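Beta-mannosidase (Trichoderma harzianum, PDB 4CVU) probably hydrolyses terminal beta-linked mannose residues from the non-reducing ends of oligosaccharides, as a glycoside hydrolase of family 2. Local coordinates at residues H846-P851 / S884-L889; N751-W756 / L771-L776; M682-I687 / P730-R735. One frame throughout, in Å; residues are numbered along the deposited sequence.

Contact 1: residues H846-P851 / S884-L889; sequences HNHFLP and SLYTWL. With CD (cadmium ion), chain Y.
His848 and Tyr886 meet across the junction of two immunoglobulin-like beta domains, joined by a water and flanked by a bound cadmium ion. Residues 846-851 close the edge strand 841-849 of the first beta sandwich, while residues 884-889 belong to the Ig-fold domain that follows. The His848 side chain leads into the junction. CB lies 3.9 Å from the cadmium, and a first torsion of 85° sets CG between the backbone N and the carbonyl carbon and swings the imidazole toward the ion. CG is nearer to the metal than CB, and ND1 makes the metal bond at 2.5 Å. Next round the ring, CE1 passes 3.1 Å from the same ion without binding it. At the tip, NE2 gives its hydrogen to water 1 at 3.0 Å. With ND1 on the metal and a proton on NE2, the imidazole is probably neutral, its rotation fixed from both nitrogens. Water 1 donates a hydrogen bond to Tyr886 OH at 2.7 Å; the phenol oxygen lies near the plane of the imidazole at its edge, 4.4 Å from NE2, too long for a direct bond. That hydroxyl also bonds Asp681, on helix 664-692, so the link continues into the barrel domain. Tyr886 stands where the chain turns a corner, in a left-handed backbone conformation (phi 58°, psi 48°). Beside this polar bridge, Leu850 CD1 touches Leu885 CD1 at 3.9 Å, the two side chains crossing at a slant, and Val821 and Val905 extend the apolar surroundings. Two waters add to the cadmium shell; one of them, water 2, also sits 3.7 Å above one face of the Tyr886 ring, displaced toward its rim.

Contact 2: residues N751-W756 / L771-L776; sequences NELEIW and LTWVDL
The backbones of Leu753-Ile755 and Leu771-Trp773 belong to strands of two different sheets and share no hydrogen bond, their closest CA atoms, those of Ile755 and Leu771, being 10.2 Å apart. Side chains fill this spacing. Ile755 and Leu771 reach in from opposing sheets and run alongside one another, pointing opposite ways, Ile755 CD1 ending 4.1 Å from Leu771 CD2. The Ile755 delta methyl gets there because CG1 stands beside the backbone N, opposite the carbonyl carbon (chi1 -59°). The second pair is looser: Leu753 CD2 approaches the six-membered part of the Trp773 indole obliquely, 4.4 Å from CZ2. Trp773 leaves its strand to the side, and the far end of the indole then approaches strand 752-759. Ile804 and Leu822, from the neighbouring strands of the two sheets, also pack against Leu771, and Phe849 lies against both Leu753 and Trp773.

The other surface of strand 752-759 is polar and aromatic. Trp756 NE1 bonds Glu754 OE1 at 3.0 Å with an angle of 162° at the hydrogen; the oxygen lies in the indole plane, while the nitrogen comes from the anti side of the carboxylate, 30° out of its plane. Arg692, at the end of helix 664-692, makes a cation-pi contact with this indole. Where the strand starts, Asn751 and Glu752 both face Asn747, giving a G1 beta bulge. Two antiparallel sheets meeting through inward aliphatic and indole groups form the core of an Ig-like beta sandwich, here the Mannosidase Ig/CBM-like domain.

Contact 3: residues M682-I687 / P730-R735; sequences MYKSEI and PYVSRR
The Arg735 guanidinium carries Tyr731 O on one face, 4.0 Å above its plane and toward the rim, and is linked through water 4 to Lys684 on the neighbouring helix. Its NH2 reaches the water over 3.4 Å, a weak bond, whereas Lys684 NZ gives the same water a hydrogen at 3.1 Å. Both cations have firmer partners: NZ bonds the Asn847 side-chain oxygen, and Arg735 NH1 makes a salt bridge with Asp901, so each group is drawn toward the C-terminal beta domains. NZ and NH2 stay 6.4 Å apart; Asp901 probably offsets the charge of Arg735, while Asn847 gives Lys684 a neutral acceptor. The two helices, 664-692 and 729-736, are probably outer helices of the catalytic (beta/alpha)8 barrel characteristic of glycoside hydrolase family 2, and barrel strand 702-705 falls between them in sequence. They come close, with Lys684 CA 6.2 Å from Ser733 CA. Val732 CG1, anti to its own amide nitrogen (chi1 -177°), presses 3.6 Å from Lys684 CB. The extended lysine chain then passes this methyl at about a right angle, CG at 4.0 Å. One helical turn further on, Ile687 CD1 rests on Ser733 CB at 4.0 Å, while the serine hydroxyl bonds Gln414 NE2.

In the fold
Contact 1 is the middle member: its centre lies about 13 Å from those of contacts 2 and 3, whereas the centres of contacts 2 and 3 are about 19 Å apart and the two do not touch. Toward contact 2, Phe849 CD2 packs 3.8 Å from Leu753 CD2, so the edge strand holding the cadmium ligand also enters the sandwich core. Toward contact 3, Asn847 OD1 lies 2.9 Å from Lys684 NZ, a probable hydrogen bond, and Trp888 CZ3 lies 3.6 Å from Tyr731 CD2. The Lys684 side chain comes within about 5 Å of the cadmium ion. Contact 3 belongs to the barrel domain, and the other two lie in and between the domains that follow it.

Contact 1: residues H846-P851 / S884-L889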
loop_
_atom_site.group_PDB
_atom_site.type_symbol
_atom_site.label_atom_id
_atom_site.label_comp_id
_atom_site.label_asym_id
_atom_site.label_seq_id
_atom_site.Cartn_x
_atom_site.Cartn_y
_atom_site.Cartn_z
ATOM N N HIS A 846 -3.773 -3.574 40.194
ATOM C CA HIS A 846 -3.949 -2.134 40.045
ATOM C C HIS A 846 -5.234 -1.853 39.274
ATOM O O HIS A 846 -5.591 -2.569 38.377
ATOM C CB HIS A 846 -2.746 -1.505 39.351
ATOM C CG HIS A 846 -1.472 -1.741 40.081
ATOM N ND1 HIS A 846 -0.788 -2.938 40.017
ATOM C CD2 HIS A 846 -0.795 -0.973 40.973
ATOM C CE1 HIS A 846 0.270 -2.884 40.808
ATOM N NE2 HIS A 846 0.283 -1.704 41.404
ATOM N N ASN A 847 -5.925 -0.811 39.662
ATOM C CA ASN A 847 -7.197 -0.463 39.063
ATOM C C ASN A 847 -7.500 1.001 39.392
ATOM O O ASN A 847 -6.730 1.654 40.128
ATOM C CB ASN A 847 -8.290 -1.384 39.601
ATOM C CG ASN A 847 -9.514 -1.441 38.709
ATOM O OD1 ASN A 847 -9.659 -0.673 37.748
ATOM N ND2 ASN A 847 -10.390 -2.371 39.010
ATOM N N HIS A 848 -8.577 1.533 38.825
ATOM C CA HIS A 848 -9.029 2.880 39.135
ATOM C C HIS A 848 -10.544 3.028 39.003
ATOM O O HIS A 848 -11.200 2.232 38.328
ATOM C CB HIS A 848 -8.338 3.886 38.213
ATOM C CG HIS A 848 -9.022 4.061 36.897
ATOM N ND1 HIS A 848 -9.191 3.032 36.008
ATOM C CD2 HIS A 848 -9.632 5.130 36.342
ATOM C CE1 HIS A 848 -9.854 3.458 34.948
ATOM N NE2 HIS A 848 -10.119 4.736 35.122
ATOM N N PHE A 849 -11.091 4.074 39.617
ATOM C CA PHE A 849 -12.487 4.429 39.437
ATOM C C PHE A 849 -12.639 5.920 39.158
ATOM O O PHE A 849 -12.204 6.772 39.951
ATOM C CB PHE A 849 -13.335 4.082 40.644
ATOM C CG PHE A 849 -14.731 4.625 40.558
ATOM C CD1 PHE A 849 -15.608 4.168 39.573
ATOM C CD2 PHE A 849 -15.178 5.589 41.435
ATOM C CE1 PHE A 849 -16.915 4.666 39.481
ATOM C CE2 PHE A 849 -16.478 6.089 41.352
ATOM C CZ PHE A 849 -17.348 5.633 40.370
ATOM N N LEU A 850 -13.271 6.220 38.039
ATOM C CA LEU A 850 -13.537 7.567 37.632
ATOM C C LEU A 850 -15.035 7.815 37.805
ATOM O O LEU A 850 -15.841 7.118 37.205
ATOM C CB LEU A 850 -13.125 7.720 36.187
ATOM C CG LEU A 850 -12.851 9.126 35.690
ATOM C CD1 LEU A 850 -11.528 9.656 36.244
ATOM C CD2 LEU A 850 -12.836 9.128 34.172
ATOM N N PRO A 851 -15.414 8.798 38.635
ATOM C CA PRO A 851 -16.822 9.088 38.966
ATOM C C PRO A 851 -17.599 9.836 37.879
ATOM O O PRO A 851 -18.767 10.158 38.062
ATOM C CB PRO A 851 -16.714 9.948 40.213
ATOM C CG PRO A 851 -15.417 10.664 40.035
ATOM C CD PRO A 851 -14.496 9.712 39.336
ATOM N N SER A 884 -2.117 11.174 34.654
ATOM C CA SER A 884 -2.347 10.712 33.303
ATOM C C SER A 884 -3.295 9.538 33.310
ATOM O O SER A 884 -3.035 8.566 34.006
ATOM C CB SER A 884 -1.018 10.290 32.682
ATOM O OG SER A 884 -1.285 9.418 31.623
ATOM N N LEU A 885 -4.376 9.599 32.529
ATOM C CA LEU A 885 -5.315 8.489 32.408
ATOM C C LEU A 885 -5.085 7.729 31.110
ATOM O O LEU A 885 -4.814 8.338 30.084
ATOM C CB LEU A 885 -6.771 9.004 32.434
ATOM C CG LEU A 885 -7.177 9.777 33.670
ATOM C CD1 LEU A 885 -8.654 10.204 33.595
ATOM C CD2 LEU A 885 -6.922 8.896 34.876
ATOM N N TYR A 886 -5.198 6.396 31.166
ATOM C CA TYR A 886 -5.130 5.529 30.009
ATOM C C TYR A 886 -3.779 5.784 29.337
ATOM O O TYR A 886 -3.767 6.031 28.153
ATOM C CB TYR A 886 -6.228 5.793 28.967
ATOM C CG TYR A 886 -7.626 5.512 29.491
ATOM C CD1 TYR A 886 -8.148 4.251 29.464
ATOM C CD2 TYR A 886 -8.381 6.519 30.012
ATOM C CE1 TYR A 886 -9.443 3.974 29.979
ATOM C CE2 TYR A 886 -9.677 6.264 30.526
ATOM C CZ TYR A 886 -10.188 4.986 30.476
ATOM O OH TYR A 886 -11.490 4.674 30.990
ATOM N N THR A 887 -2.712 5.791 30.127
ATOM C CA THR A 887 -1.330 5.952 29.597
ATOM C C THR A 887 -1.037 4.813 28.684
ATOM O O THR A 887 -1.307 3.671 29.053
ATOM C CB THR A 887 -0.348 5.950 30.779
ATOM O OG1 THR A 887 -0.803 6.888 31.762
ATOM C CG2 THR A 887 1.080 6.325 30.362
ATOM N N TRP A 888 -0.395 5.070 27.513
ATOM C CA TRP A 888 -0.406 4.092 26.454
ATOM C C TRP A 888 0.891 4.178 25.711
ATOM O O TRP A 888 1.157 5.215 25.141
ATOM C CB TRP A 888 -1.570 4.376 25.472
ATOM C CG TRP A 888 -1.642 3.398 24.334
ATOM C CD1 TRP A 888 -1.317 3.635 23.017
ATOM C CD2 TRP A 888 -2.000 2.012 24.421
ATOM N NE1 TRP A 888 -1.497 2.473 22.268
ATOM C CE2 TRP A 888 -1.899 1.464 23.110
ATOM C CE3 TRP A 888 -2.430 1.189 25.458
ATOM C CZ2 TRP A 888 -2.186 0.151 22.838
ATOM C CZ3 TRP A 888 -2.714 -0.139 25.178
ATOM C CH2 TRP A 888 -2.591 -0.649 23.894
ATOM N N LEU A 889 1.626 3.077 25.708
ATOM C CA LEU A 889 2.863 2.921 24.954
ATOM C C LEU A 889 2.540 2.240 23.675
ATOM O O LEU A 889 1.752 1.297 23.666
ATOM C CB LEU A 889 3.820 2.067 25.756
ATOM C CG LEU A 889 4.245 2.682 27.110
ATOM C CD1 LEU A 889 4.610 1.583 28.077
ATOM C CD2 LEU A 889 5.401 3.606 26.922
HETATM CD CD CD Y . -7.090 2.007 34.994
HETATM O O HOH W 1 -12.414 5.495 33.422
HETATM O O HOH W 2 -6.519 3.401 32.666
HETATM O O HOH W 3 -4.673 1.574 36.313
#

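Contact 2: residues N751-W756 / L771-L776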
loop_
_atom_site.group_PDB
_atom_site.type_symbol
_atom_site.label_atom_id
_atom_site.label_comp_id
_atom_site.label_asym_id
_atom_site.label_seq_id
_atom_site.Cartn_x
_atom_site.Cartn_y
_atom_site.Cartn_z
ATOM N N ASN A 751 -26.159 6.453 41.588
ATOM C CA ASN A 751 -24.899 7.085 41.966
ATOM C C ASN A 751 -24.181 6.370 43.127
ATOM O O ASN A 751 -23.574 7.008 43.991
ATOM C CB ASN A 751 -25.127 8.575 42.292
ATOM C CG ASN A 751 -23.881 9.409 42.078
ATOM O OD1 ASN A 751 -22.975 9.011 41.335
ATOM N ND2 ASN A 751 -23.817 10.566 42.735
ATOM N N GLU A 752 -24.242 5.041 43.114
ATOM C CA GLU A 752 -23.652 4.214 44.160
ATOM C C GLU A 752 -22.393 3.499 43.653
ATOM O O GLU A 752 -22.401 2.902 42.572
ATOM C CB GLU A 752 -24.691 3.186 44.625
ATOM C CG GLU A 752 -24.477 2.646 46.041
ATOM C CD GLU A 752 -25.078 3.540 47.123
ATOM O OE1 GLU A 752 -25.632 4.605 46.765
ATOM O OE2 GLU A 752 -25.000 3.186 48.336
ATOM N N LEU A 753 -21.326 3.550 44.435
ATOM C CA LEU A 753 -20.103 2.798 44.153
ATOM C C LEU A 753 -19.994 1.585 45.100
ATOM O O LEU A 753 -20.266 1.705 46.304
ATOM C CB LEU A 753 -18.867 3.699 44.284
ATOM C CG LEU A 753 -17.463 3.089 44.280
ATOM C CD1 LEU A 753 -17.100 2.468 42.944
ATOM C CD2 LEU A 753 -16.433 4.150 44.676
ATOM N N GLU A 754 -19.638 0.426 44.530
ATOM C CA GLU A 754 -19.282 -0.772 45.301
ATOM C C GLU A 754 -17.932 -1.250 44.838
ATOM O O GLU A 754 -17.653 -1.201 43.652
ATOM C CB GLU A 754 -20.283 -1.893 45.095
ATOM C CG GLU A 754 -21.693 -1.521 45.540
ATOM C CD GLU A 754 -22.684 -2.666 45.414
ATOM O OE1 GLU A 754 -22.342 -3.716 44.850
ATOM O OE2 GLU A 754 -23.835 -2.511 45.886
ATOM N N ILE A 755 -17.086 -1.672 45.780
ATOM C CA ILE A 755 -15.836 -2.341 45.442
ATOM C C ILE A 755 -15.844 -3.746 46.034
ATOM O O ILE A 755 -16.082 -3.942 47.229
ATOM C CB ILE A 755 -14.598 -1.571 45.913
ATOM C CG1 ILE A 755 -14.612 -0.184 45.271
ATOM C CG2 ILE A 755 -13.339 -2.312 45.476
ATOM C CD1 ILE A 755 -13.864 0.842 46.037
ATOM N N TRP A 756 -15.600 -4.722 45.171
ATOM C CA TRP A 756 -15.555 -6.123 45.553
ATOM C C TRP A 756 -14.192 -6.677 45.252
ATOM O O TRP A 756 -13.559 -6.267 44.263
ATOM C CB TRP A 756 -16.561 -6.910 44.728
ATOM C CG TRP A 756 -17.982 -6.553 44.970
ATOM C CD1 TRP A 756 -18.602 -5.405 44.639
ATOM C CD2 TRP A 756 -18.967 -7.393 45.559
ATOM N NE1 TRP A 756 -19.936 -5.468 44.985
ATOM C CE2 TRP A 756 -20.183 -6.690 45.544
ATOM C CE3 TRP A 756 -18.949 -8.701 46.056
ATOM C CZ2 TRP A 756 -21.371 -7.230 46.043
ATOM C CZ3 TRP A 756 -20.126 -9.237 46.562
ATOM C CH2 TRP A 756 -21.324 -8.499 46.556
ATOM N N LEU A 771 -7.008 2.753 48.905
ATOM C CA LEU A 771 -8.018 3.523 48.187
ATOM C C LEU A 771 -7.683 5.006 48.314
ATOM O O LEU A 771 -7.973 5.623 49.353
ATOM C CB LEU A 771 -9.391 3.248 48.783
ATOM C CG LEU A 771 -9.795 1.764 48.772
ATOM C CD1 LEU A 771 -11.026 1.519 49.626
ATOM C CD2 LEU A 771 -10.021 1.284 47.348
ATOM N N THR A 772 -7.071 5.560 47.265
ATOM C CA THR A 772 -6.538 6.909 47.284
ATOM C C THR A 772 -7.257 7.845 46.315
ATOM O O THR A 772 -7.103 7.713 45.108
ATOM C CB THR A 772 -5.043 6.909 46.903
ATOM O OG1 THR A 772 -4.346 5.973 47.724
ATOM C CG2 THR A 772 -4.420 8.319 47.071
ATOM N N TRP A 773 -7.987 8.822 46.856
ATOM C CA TRP A 773 -8.684 9.814 46.049
ATOM C C TRP A 773 -7.789 11.047 45.815
ATOM O O TRP A 773 -7.364 11.706 46.777
ATOM C CB TRP A 773 -9.970 10.261 46.731
ATOM C CG TRP A 773 -11.112 9.313 46.673
ATOM C CD1 TRP A 773 -11.509 8.432 47.644
ATOM C CD2 TRP A 773 -12.060 9.179 45.605
ATOM N NE1 TRP A 773 -12.623 7.745 47.236
ATOM C CE2 TRP A 773 -12.992 8.197 45.995
ATOM C CE3 TRP A 773 -12.212 9.795 44.359
ATOM C CZ2 TRP A 773 -14.066 7.800 45.162
ATOM C CZ3 TRP A 773 -13.275 9.395 43.531
ATOM C CH2 TRP A 773 -14.190 8.419 43.952
ATOM N N VAL A 774 -7.512 11.349 44.542
ATOM C CA VAL A 774 -6.797 12.566 44.165
ATOM C C VAL A 774 -7.588 13.330 43.108
ATOM O O VAL A 774 -8.471 12.765 42.476
ATOM C CB VAL A 774 -5.389 12.250 43.646
ATOM C CG1 VAL A 774 -4.598 11.502 44.709
ATOM C CG2 VAL A 774 -5.448 11.449 42.365
ATOM N N ASP A 775 -7.274 14.610 42.919
ATOM C CA ASP A 775 -7.774 15.365 41.754
ATOM C C ASP A 775 -6.845 15.079 40.566
ATOM O O ASP A 775 -5.841 14.394 40.728
ATOM C CB ASP A 775 -7.898 16.882 42.065
ATOM C CG ASP A 775 -6.556 17.566 42.362
ATOM O OD1 ASP A 775 -5.488 17.057 41.972
ATOM O OD2 ASP A 775 -6.568 18.659 43.003
ATOM N N LEU A 776 -7.156 15.611 39.394
ATOM C CA LEU A 776 -6.447 15.216 38.148
ATOM C C LEU A 776 -5.085 15.909 37.949
ATOM O O LEU A 776 -4.370 15.665 36.957
ATOM C CB LEU A 776 -7.376 15.361 36.944
ATOM C CG LEU A 776 -8.753 14.674 37.137
ATOM C CD1 LEU A 776 -9.695 14.903 35.966
ATOM C CD2 LEU A 776 -8.614 13.177 37.370
#

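Contact 3: residues M682-I687 / P730-R735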
loop_
_atom_site.group_PDB
_atom_site.type_symbol
_atom_site.label_atom_id
_atom_site.label_comp_id
_atom_site.label_asym_id
_atom_site.label_seq_id
_atom_site.Cartn_x
_atom_site.Cartn_y
_atom_site.Cartn_z
ATOM N N MET A 682 -15.455 -1.814 28.269
ATOM C CA MET A 682 -16.656 -2.672 28.270
ATOM C C MET A 682 -16.340 -4.136 28.624
ATOM O O MET A 682 -17.056 -4.724 29.408
ATOM C CB MET A 682 -17.451 -2.569 26.970
ATOM C CG MET A 682 -18.883 -3.104 27.116
ATOM S SD MET A 682 -19.778 -3.237 25.551
ATOM C CE MET A 682 -18.743 -4.449 24.762
ATOM N N TYR A 683 -15.252 -4.706 28.095
ATOM C CA TYR A 683 -14.927 -6.091 28.413
ATOM C C TYR A 683 -14.589 -6.226 29.896
ATOM O O TYR A 683 -15.072 -7.145 30.571
ATOM C CB TYR A 683 -13.772 -6.638 27.534
ATOM C CG TYR A 683 -14.162 -6.988 26.116
ATOM C CD1 TYR A 683 -14.893 -6.100 25.345
ATOM C CD2 TYR A 683 -13.714 -8.145 25.512
ATOM C CE1 TYR A 683 -15.223 -6.390 24.038
ATOM C CE2 TYR A 683 -14.024 -8.429 24.190
ATOM C CZ TYR A 683 -14.770 -7.531 23.475
ATOM O OH TYR A 683 -15.121 -7.776 22.180
ATOM N N LYS A 684 -13.798 -5.271 30.409
ATOM C CA LYS A 684 -13.464 -5.188 31.842
ATOM C C LYS A 684 -14.725 -5.180 32.667
ATOM O O LYS A 684 -14.858 -5.923 33.647
ATOM C CB LYS A 684 -12.684 -3.918 32.107
ATOM C CG LYS A 684 -12.309 -3.669 33.539
ATOM C CD LYS A 684 -11.970 -2.188 33.753
ATOM C CE LYS A 684 -11.607 -1.863 35.159
ATOM N NZ LYS A 684 -11.290 -0.406 35.311
ATOM N N SER A 685 -15.635 -4.310 32.264
ATOM C CA SER A 685 -16.918 -4.209 32.944
ATOM C C SER A 685 -17.699 -5.550 32.967
ATOM O O SER A 685 -18.377 -5.901 33.985
ATOM C CB SER A 685 -17.761 -3.111 32.315
ATOM O OG SER A 685 -18.988 -2.945 33.031
ATOM N N GLU A 686 -17.635 -6.309 31.869
ATOM C CA GLU A 686 -18.288 -7.591 31.846
ATOM C C GLU A 686 -17.499 -8.630 32.610
ATOM O O GLU A 686 -18.060 -9.364 33.392
ATOM C CB GLU A 686 -18.599 -8.062 30.419
ATOM C CG GLU A 686 -19.703 -7.261 29.766
ATOM C CD GLU A 686 -20.178 -7.828 28.456
ATOM O OE1 GLU A 686 -20.407 -9.024 28.340
ATOM O OE2 GLU A 686 -20.376 -7.047 27.527
ATOM N N ILE A 687 -16.186 -8.718 32.384
ATOM C CA ILE A 687 -15.421 -9.745 33.047
ATOM C C ILE A 687 -15.490 -9.688 34.584
ATOM O O ILE A 687 -15.568 -10.722 35.236
ATOM C CB ILE A 687 -13.935 -9.695 32.657
ATOM C CG1 ILE A 687 -13.785 -10.099 31.184
ATOM C CG2 ILE A 687 -13.193 -10.657 33.582
ATOM C CD1 ILE A 687 -12.398 -9.877 30.587
ATOM N N PRO A 730 -6.414 -6.576 25.463
ATOM C CA PRO A 730 -5.652 -7.621 26.158
ATOM C C PRO A 730 -4.864 -7.126 27.352
ATOM O O PRO A 730 -4.563 -7.951 28.212
ATOM C CB PRO A 730 -4.719 -8.195 25.032
ATOM C CG PRO A 730 -4.764 -7.184 23.964
ATOM C CD PRO A 730 -6.098 -6.497 24.037
ATOM N N TYR A 731 -4.440 -5.852 27.361
ATOM C CA TYR A 731 -3.774 -5.242 28.509
ATOM C C TYR A 731 -4.725 -5.125 29.672
ATOM O O TYR A 731 -4.356 -5.387 30.834
ATOM C CB TYR A 731 -3.233 -3.868 28.152
ATOM C CG TYR A 731 -2.000 -3.915 27.265
ATOM C CD1 TYR A 731 -0.787 -4.346 27.783
ATOM C CD2 TYR A 731 -2.057 -3.556 25.931
ATOM C CE1 TYR A 731 0.341 -4.403 26.968
ATOM C CE2 TYR A 731 -0.923 -3.602 25.136
ATOM C CZ TYR A 731 0.269 -4.041 25.681
ATOM O OH TYR A 731 1.415 -4.063 24.898
ATOM N N VAL A 732 -5.958 -4.714 29.394
ATOM C CA VAL A 732 -7.027 -4.630 30.427
ATOM C C VAL A 732 -7.592 -5.972 30.960
ATOM O O VAL A 732 -7.771 -6.161 32.161
ATOM C CB VAL A 732 -8.181 -3.753 29.929
ATOM C CG1 VAL A 732 -9.247 -3.606 31.013
ATOM C CG2 VAL A 732 -7.660 -2.359 29.568
ATOM N N SER A 733 -7.860 -6.900 30.049
ATOM C CA SER A 733 -8.255 -8.257 30.401
ATOM C C SER A 733 -7.151 -9.010 31.181
ATOM O O SER A 733 -7.459 -9.759 32.099
ATOM C CB SER A 733 -8.729 -8.976 29.142
ATOM O OG SER A 733 -7.681 -9.223 28.205
ATOM N N ARG A 734 -5.868 -8.803 30.833
ATOM C CA ARG A 734 -4.773 -9.363 31.652
ATOM C C ARG A 734 -4.931 -9.020 33.117
ATOM O O ARG A 734 -4.789 -9.907 33.984
ATOM C CB ARG A 734 -3.406 -8.859 31.183
ATOM C CG ARG A 734 -2.253 -9.115 32.166
ATOM C CD ARG A 734 -1.044 -8.253 31.834
ATOM N NE ARG A 734 -0.167 -8.803 30.789
ATOM C CZ ARG A 734 0.581 -8.074 29.963
ATOM N NH1 ARG A 734 0.524 -6.754 29.968
ATOM N NH2 ARG A 734 1.401 -8.649 29.124
ATOM N N ARG A 735 -5.185 -7.736 33.413
ATOM C CA ARG A 735 -5.309 -7.280 34.789
ATOM C C ARG A 735 -6.570 -7.850 35.359
ATOM O O ARG A 735 -6.600 -8.273 36.533
ATOM C CB ARG A 735 -5.366 -5.751 34.911
ATOM C CG ARG A 735 -4.020 -5.041 34.758
ATOM C CD ARG A 735 -4.140 -3.592 35.267
ATOM N NE ARG A 735 -5.024 -2.769 34.441
ATOM C CZ ARG A 735 -4.632 -2.081 33.363
ATOM N NH1 ARG A 735 -3.348 -2.085 32.969
ATOM N NH2 ARG A 735 -5.526 -1.376 32.678
HETATM O O HOH W 4 -8.338 -0.620 34.394
#